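Local coordinates for putative aminotransferase (Actinomadura melliaura, PDB 4ZWV), which probably transfers an amino group to a sugar with pyridoxal 5'-phosphate as cofactor, in making the aminopentose of the indolocarbazole AT2433, at the interface of chains A and B. Numbering follows the deposited sequence. Chains: chain A/B, Putative aminotransferase.

Contact 1: the interface of chains A and B. Residues chain A 58, 62, 89-90, 93; chain B 93, 235, 237.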
# COMPACT_ATOMS: atom_id res chain seq x y z
N THR A 58 -1.95 -3.11 7.31
CA THR A 58 -3.13 -3.08 6.46
C THR A 58 -2.93 -3.93 5.22
O THR A 58 -3.79 -4.75 4.88
CB THR A 58 -3.47 -1.63 6.08
OG1 THR A 58 -3.67 -0.88 7.29
CG2 THR A 58 -4.74 -1.59 5.24
N CYS A 62 -4.89 -7.37 3.96
CA CYS A 62 -5.45 -7.50 2.61
C CYS A 62 -4.92 -8.75 1.93
O CYS A 62 -5.68 -9.52 1.33
CB CYS A 62 -5.11 -6.28 1.77
SG CYS A 62 -5.95 -4.77 2.33
N TRP A 89 -11.86 -2.24 7.32
CA TRP A 89 -11.91 -1.76 5.95
C TRP A 89 -11.21 -2.73 5.00
O TRP A 89 -11.59 -2.81 3.82
CB TRP A 89 -11.29 -0.37 5.84
CG TRP A 89 -12.04 0.78 6.55
CD1 TRP A 89 -11.62 2.08 6.57
CD2 TRP A 89 -13.28 0.75 7.31
NE1 TRP A 89 -12.49 2.86 7.29
CE2 TRP A 89 -13.52 2.08 7.75
CE3 TRP A 89 -14.21 -0.25 7.66
CZ2 TRP A 89 -14.64 2.43 8.52
CZ3 TRP A 89 -15.33 0.11 8.43
CH2 TRP A 89 -15.53 1.43 8.85
N ALA A 90 -10.23 -3.48 5.49
CA ALA A 90 -9.63 -4.54 4.67
C ALA A 90 -10.68 -5.55 4.21
O ALA A 90 -10.62 -6.04 3.08
CB ALA A 90 -8.51 -5.24 5.45
N ALA A 93 -12.73 -3.92 1.42
CA ALA A 93 -11.91 -3.81 0.20
C ALA A 93 -11.76 -5.18 -0.47
O ALA A 93 -11.57 -5.25 -1.69
CB ALA A 93 -10.54 -3.22 0.51
N ALA B 93 -8.30 -6.16 -8.45
CA ALA B 93 -8.45 -5.93 -7.01
C ALA B 93 -9.67 -5.06 -6.72
O ALA B 93 -10.23 -5.14 -5.61
CB ALA B 93 -7.20 -5.29 -6.44
N TRP B 235 -15.24 4.18 3.09
CA TRP B 235 -14.00 3.57 3.55
C TRP B 235 -12.84 3.78 2.57
O TRP B 235 -13.02 4.08 1.39
CB TRP B 235 -14.21 2.06 3.82
CG TRP B 235 -14.60 1.26 2.62
CD1 TRP B 235 -15.86 0.88 2.25
CD2 TRP B 235 -13.72 0.75 1.60
NE1 TRP B 235 -15.83 0.17 1.08
CE2 TRP B 235 -14.52 0.07 0.66
CE3 TRP B 235 -12.34 0.77 1.41
CZ2 TRP B 235 -13.99 -0.56 -0.46
CZ3 TRP B 235 -11.81 0.16 0.28
CH2 TRP B 235 -12.63 -0.50 -0.64
N LEU B 237 -8.26 2.55 2.33
CA LEU B 237 -7.19 1.79 2.96
C LEU B 237 -6.02 2.71 3.32
O LEU B 237 -6.21 3.91 3.48
CB LEU B 237 -6.73 0.66 2.04
CG LEU B 237 -7.82 -0.40 1.76
CD1 LEU B 237 -7.30 -1.45 0.78
CD2 LEU B 237 -8.27 -1.05 3.07
O HOH W 1 -11.33 -3.20 -3.64

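Contact 2: the interface of chains A and B. Residues chain A 231-235; chain B 89, 326-329.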
# COMPACT_ATOMS: atom_id res chain seq x y z
N ASP A 231 5.34 -16.00 -15.29
CA ASP A 231 3.90 -16.14 -15.38
C ASP A 231 3.27 -15.79 -14.05
O ASP A 231 3.70 -16.27 -13.00
CB ASP A 231 3.49 -17.55 -15.78
CG ASP A 231 1.98 -17.75 -15.70
OD1 ASP A 231 1.29 -17.18 -16.56
OD2 ASP A 231 1.50 -18.47 -14.79
N VAL A 232 2.26 -14.93 -14.08
CA VAL A 232 1.51 -14.61 -12.88
C VAL A 232 0.34 -15.57 -12.75
O VAL A 232 -0.62 -15.49 -13.53
CB VAL A 232 0.99 -13.15 -12.89
CG1 VAL A 232 0.14 -12.90 -11.65
CG2 VAL A 232 2.16 -12.16 -12.95
N ALA A 233 0.45 -16.51 -11.81
CA ALA A 233 -0.59 -17.52 -11.58
C ALA A 233 -1.80 -16.97 -10.80
O ALA A 233 -2.93 -17.38 -11.01
CB ALA A 233 -0.00 -18.72 -10.86
N GLU A 234 -1.51 -16.07 -9.88
CA GLU A 234 -2.51 -15.37 -9.08
C GLU A 234 -2.05 -13.93 -8.94
O GLU A 234 -0.90 -13.70 -8.56
CB GLU A 234 -2.68 -16.00 -7.69
CG GLU A 234 -3.03 -17.47 -7.65
CD GLU A 234 -3.21 -17.96 -6.21
OE1 GLU A 234 -2.20 -18.07 -5.48
OE2 GLU A 234 -4.37 -18.20 -5.82
N TRP A 235 -2.92 -12.98 -9.22
CA TRP A 235 -2.52 -11.58 -9.15
C TRP A 235 -2.29 -11.11 -7.71
O TRP A 235 -2.75 -11.74 -6.75
CB TRP A 235 -3.57 -10.68 -9.84
CG TRP A 235 -4.92 -10.69 -9.20
CD1 TRP A 235 -6.00 -11.45 -9.57
CD2 TRP A 235 -5.34 -9.94 -8.05
NE1 TRP A 235 -7.07 -11.20 -8.73
CE2 TRP A 235 -6.69 -10.28 -7.80
CE3 TRP A 235 -4.72 -8.99 -7.23
CZ2 TRP A 235 -7.42 -9.72 -6.74
CZ3 TRP A 235 -5.45 -8.44 -6.17
CH2 TRP A 235 -6.78 -8.81 -5.94
N TRP B 89 -3.75 -5.27 -12.54
CA TRP B 89 -4.11 -5.96 -11.31
C TRP B 89 -4.92 -5.05 -10.40
O TRP B 89 -5.76 -5.54 -9.64
CB TRP B 89 -2.87 -6.48 -10.60
CG TRP B 89 -2.07 -7.60 -11.29
CD1 TRP B 89 -0.93 -8.15 -10.80
CD2 TRP B 89 -2.34 -8.29 -12.55
NE1 TRP B 89 -0.45 -9.12 -11.64
CE2 TRP B 89 -1.29 -9.22 -12.72
CE3 TRP B 89 -3.34 -8.21 -13.54
CZ2 TRP B 89 -1.21 -10.07 -13.84
CZ3 TRP B 89 -3.26 -9.05 -14.65
CH2 TRP B 89 -2.20 -9.97 -14.79
N GLU B 326 -1.22 -12.60 -21.34
CA GLU B 326 -0.67 -13.96 -21.39
C GLU B 326 -0.56 -14.64 -20.03
O GLU B 326 -0.30 -15.84 -19.97
CB GLU B 326 0.70 -13.94 -22.07
CG GLU B 326 0.62 -13.82 -23.59
CD GLU B 326 1.98 -13.94 -24.26
OE1 GLU B 326 3.00 -14.04 -23.56
OE2 GLU B 326 2.02 -13.92 -25.51
N HIS B 327 -0.76 -13.89 -18.94
CA HIS B 327 -0.63 -14.49 -17.61
C HIS B 327 -1.76 -15.47 -17.34
O HIS B 327 -2.91 -15.23 -17.71
CB HIS B 327 -0.60 -13.42 -16.54
CG HIS B 327 0.67 -12.63 -16.54
ND1 HIS B 327 1.91 -13.24 -16.54
CD2 HIS B 327 0.90 -11.30 -16.56
CE1 HIS B 327 2.85 -12.30 -16.54
NE2 HIS B 327 2.26 -11.12 -16.55
N SER B 328 -1.43 -16.57 -16.67
CA SER B 328 -2.42 -17.63 -16.49
C SER B 328 -3.57 -17.16 -15.59
O SER B 328 -4.69 -17.66 -15.73
CB SER B 328 -1.77 -18.91 -15.95
OG SER B 328 -1.20 -18.72 -14.67
N CYS B 329 -3.31 -16.19 -14.71
CA CYS B 329 -4.38 -15.68 -13.85
C CYS B 329 -5.50 -14.99 -14.63
O CYS B 329 -6.60 -14.78 -14.10
CB CYS B 329 -3.82 -14.72 -12.78
SG CYS B 329 -3.23 -13.13 -13.39
O HOH W 2 1.09 -18.14 -19.11

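Contact 1: the interface of chains A and B
B:Trp235 lays its CB on A:Trp89 and its benzo ring on A:Ala93, both on helix 85-93, in an aminotransferase of the DegT/DnrJ/EryC1 family, where active sites typically form beside the subunit boundary. Followed outward, B:Trp235 begins with CB, set above the five-membered ring of A:Trp89 at 3.7 Å from CG in a CH-pi contact. Its own CG stands between the backbone N and the carbonyl carbon (chi1 62°), which directs the ring away from A:Trp89 and toward the end of the helix. The benzo ring turns one face, near its rim, to A:Ala93, with CZ3 and CH2 against the methyl CB and CH2 3.5 Å from A:Ala93 CA. An alanine in place of A:Trp89 would probably leave B:Trp235 CB without its aromatic bed and free the second indole to slide off A:Ala93. B:Leu237 enters alongside and divides its branches: CD1 lies 3.7 Å from A:Ala93 CB and 3.9 Å from A:Cys62 SG, while CD2 turns to the backbone of A:Trp89 and A:Ala90 and approaches the A:Thr58 methyl CG2. A:Thr58 is a pyridoxal 5'-phosphate-binding residue, so this leucine packs against helix 57-66, which contributes to cofactor binding. Where the two copies of helix 85-93 end, a water bridges their last carbonyls, 2.8 Å from A:Ala93 O and 3.0 Å from B:Ala93 O.

Contact 2: the interface of chains A and B
A:Asp231 meets B:Ser328 with both carboxylate oxygens at the start of 3-10 helix 328-333, an arrangement that illustrates helix N-capping from a neighbouring subunit. OD1 accepts the backbone N of B:Ser328 at 2.8 Å, and OD2 accepts the hydroxyl OG at 2.7 Å, each through its syn lone pair. With CG anti to the backbone N (chi1 173°), the carboxylate extends toward the helix start, whose amide dipoles would favour its negative charge. The next residue continues the grip through its backbone: A:Val232 O receives the N of B:Cys329 at 3.0 Å. On the amide side, the N-H of A:Val232 points at B:His327 ND1, 3.0 Å from N, but comes from well above the imidazole plane, so this hydrogen bond is probably weak, with some N-H to pi character. From that same face CG2 of A:Val232 sits over the centre of the ring, 3.6 Å from its centroid. The other methyl, CG1, sits between B:Cys329 SG and the rim of B:Trp89, raised above the indole plane, 3.8 Å from CZ2. Farther out, a water links A:Asp231 OD1 to the carbonyl O of B:Glu326, at 2.7 Å from the carboxylate, and ties in the end of 3-10 helix 324-326. B:Trp89 in turn has A:Trp235 CB over its five-membered ring, the twin of the pair in contact 1, anchoring the other end of the 231-235 segment. The site thus fastens a loop of one subunit across a helix start of the other, and so probably steadies the dimer beside its active sites.

The C-alpha centres of contact 1 and contact 2 lie about 21 Å apart, yet both use helix 85-93 and the 231-237 loop, with the chains exchanged: chain B supplies the loop in contact 1 and chain A in contact 2. The A:Trp89 and B:Trp235 pair of contact 1 recurs in contact 2 as B:Trp89 and A:Trp235. By two-fold symmetry each loop therefore makes both sets of interactions, with hydrogen bonds mostly at A:Asp231 and A:Val232 and apolar contacts at B:Trp235 and B:Leu237. Such reciprocal exchange would tie the cofactor-binding helix of each subunit to its neighbour, consistent with a functional dimer.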